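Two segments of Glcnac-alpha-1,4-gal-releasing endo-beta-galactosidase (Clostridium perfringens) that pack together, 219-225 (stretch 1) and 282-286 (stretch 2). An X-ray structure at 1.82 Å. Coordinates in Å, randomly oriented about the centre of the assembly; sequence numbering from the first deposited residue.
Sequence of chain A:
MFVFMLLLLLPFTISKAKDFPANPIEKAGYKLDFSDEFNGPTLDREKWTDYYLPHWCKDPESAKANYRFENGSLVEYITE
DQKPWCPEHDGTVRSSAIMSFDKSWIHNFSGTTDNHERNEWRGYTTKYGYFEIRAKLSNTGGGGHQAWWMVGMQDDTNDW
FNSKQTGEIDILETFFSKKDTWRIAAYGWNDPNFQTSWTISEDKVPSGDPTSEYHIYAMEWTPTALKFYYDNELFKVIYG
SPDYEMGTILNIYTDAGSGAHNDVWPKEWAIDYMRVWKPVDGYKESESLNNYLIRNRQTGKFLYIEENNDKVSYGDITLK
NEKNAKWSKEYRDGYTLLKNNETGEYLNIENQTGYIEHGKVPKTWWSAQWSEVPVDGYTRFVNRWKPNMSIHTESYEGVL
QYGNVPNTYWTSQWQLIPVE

Stretch 1 (219-225) MEWTPTA
Stretch 2 (282-286) GYKES

Residues 219-221 end a strand, and the chain then turns through 222-224. Stretch 2 is irregular and runs alongside in the same direction, with CA-CA distances of 6.4 Å for Thr222-Tyr283, 5.6 Å for Pro223-Glu285 and 6.2 Å for Thr224-Ser286. The contact buries 306 Å².

Met219 (t, t, p) is out of reach. Glu220 (phi/psi -101/119; chi1 and chi2 t) starts sideways, but its end reaches Tyr283, whose OH donates a hydrogen bond to Glu220 OE1 at 2.6 Å, near the ring plane. Trp221 (-110/112, chi1 t) points away; its backbone O lies 3.8 Å from Tyr283 CE2.

Thr222 (-118/174, chi1 p) sets CG2 over one face of the Tyr283 ring, 4.0 Å from the centroid and 22° off the normal, a CH-pi contact. Its OG1 accepts from Thr224 N (3.1 Å) and Ala225 N (3.2 Å), and Thr222 N donates to Ala225 O (3.0 Å), bracing the turn.

Pro223 (-59/-17, C-gamma exo) points toward stretch 2. Its CD packs 3.6 Å from Tyr283 CB, and its CG lies 3.4 Å from Lys284 O. Tyr283 is -104/154, chi1 m, chi2 -63°; Lys284 is -67/138 and Glu285 -73/-23.

Thr224 (-102/-34, chi1 m) is linked by water: its OG1 lies 2.9 Å from water 1 O, which donates to Lys284 O at 2.6 Å. Ala225 (-164/166) is out of reach of stretch 2.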

# COMPACT_ATOMS: atom_id res chain seq x y z
N MET A 219 5.29 4.35 0.10
CA MET A 219 4.44 3.93 -1.00
C MET A 219 4.89 4.62 -2.29
O MET A 219 5.02 5.85 -2.34
CB MET A 219 2.97 4.30 -0.73
CG MET A 219 2.09 4.08 -1.99
SD MET A 219 0.39 4.71 -1.75
CE MET A 219 0.68 6.44 -1.83
N GLU A 220 5.11 3.83 -3.33
CA GLU A 220 5.25 4.40 -4.66
C GLU A 220 3.94 4.23 -5.41
O GLU A 220 3.45 3.11 -5.62
CB GLU A 220 6.42 3.79 -5.46
CG GLU A 220 6.65 4.55 -6.77
CD GLU A 220 8.10 4.54 -7.25
OE1 GLU A 220 8.62 5.60 -7.65
OE2 GLU A 220 8.71 3.47 -7.24
N TRP A 221 3.36 5.37 -5.79
CA TRP A 221 2.05 5.43 -6.44
C TRP A 221 2.33 5.85 -7.88
O TRP A 221 2.81 6.95 -8.14
CB TRP A 221 1.18 6.45 -5.68
CG TRP A 221 -0.08 6.97 -6.38
CD1 TRP A 221 -0.83 6.37 -7.37
CD2 TRP A 221 -0.72 8.20 -6.09
NE1 TRP A 221 -1.90 7.17 -7.71
CE2 TRP A 221 -1.85 8.31 -6.95
CE3 TRP A 221 -0.45 9.25 -5.21
CZ2 TRP A 221 -2.70 9.43 -6.94
CZ3 TRP A 221 -1.29 10.35 -5.19
CH2 TRP A 221 -2.41 10.43 -6.06
N THR A 222 2.08 4.93 -8.80
CA THR A 222 2.29 5.18 -10.23
C THR A 222 0.92 5.05 -10.93
O THR A 222 -0.05 4.65 -10.30
CB THR A 222 3.26 4.16 -10.85
OG1 THR A 222 2.63 2.87 -10.91
CG2 THR A 222 4.49 3.94 -9.94
N PRO A 223 0.86 5.37 -12.22
CA PRO A 223 -0.37 5.14 -12.99
C PRO A 223 -0.82 3.68 -13.00
O PRO A 223 -1.99 3.42 -13.33
CB PRO A 223 0.04 5.59 -14.40
CG PRO A 223 1.07 6.60 -14.15
CD PRO A 223 1.90 6.02 -13.03
N THR A 224 0.06 2.75 -12.65
CA THR A 224 -0.23 1.31 -12.74
C THR A 224 -0.58 0.64 -11.40
O THR A 224 -1.39 -0.30 -11.36
CB THR A 224 1.00 0.60 -13.36
OG1 THR A 224 1.11 0.99 -14.73
CG2 THR A 224 0.79 -0.92 -13.45
N ALA A 225 0.02 1.13 -10.32
CA ALA A 225 -0.01 0.38 -9.05
C ALA A 225 0.38 1.21 -7.85
O ALA A 225 0.94 2.31 -7.98
CB ALA A 225 0.93 -0.86 -9.16
N GLY A 282 9.63 10.86 -15.13
CA GLY A 282 8.21 10.54 -15.08
C GLY A 282 7.96 9.05 -14.98
O GLY A 282 8.89 8.24 -14.99
N TYR A 283 6.68 8.69 -14.87
CA TYR A 283 6.27 7.30 -14.83
C TYR A 283 5.66 6.91 -16.17
O TYR A 283 5.12 7.76 -16.88
CB TYR A 283 5.21 7.10 -13.75
CG TYR A 283 5.71 7.24 -12.33
CD1 TYR A 283 6.68 6.36 -11.82
CD2 TYR A 283 5.19 8.23 -11.48
CE1 TYR A 283 7.13 6.48 -10.50
CE2 TYR A 283 5.64 8.36 -10.16
CZ TYR A 283 6.60 7.48 -9.68
OH TYR A 283 7.06 7.58 -8.38
N LYS A 284 5.74 5.62 -16.49
CA LYS A 284 5.05 5.05 -17.65
C LYS A 284 3.54 5.12 -17.42
O LYS A 284 3.08 4.84 -16.31
CB LYS A 284 5.47 3.59 -17.85
CG LYS A 284 6.90 3.41 -18.35
N GLU A 285 2.78 5.48 -18.45
CA GLU A 285 1.32 5.50 -18.32
C GLU A 285 0.75 4.09 -18.28
O GLU A 285 -0.34 3.87 -17.77
CB GLU A 285 0.68 6.32 -19.44
N SER A 286 1.49 3.13 -18.84
CA SER A 286 1.10 1.72 -18.81
C SER A 286 2.33 0.80 -18.76
O SER A 286 3.31 1.04 -19.49
CB SER A 286 0.23 1.38 -20.02
OG SER A 286 -0.04 -0.02 -20.07
O HOH W 1 3.15 3.04 -14.41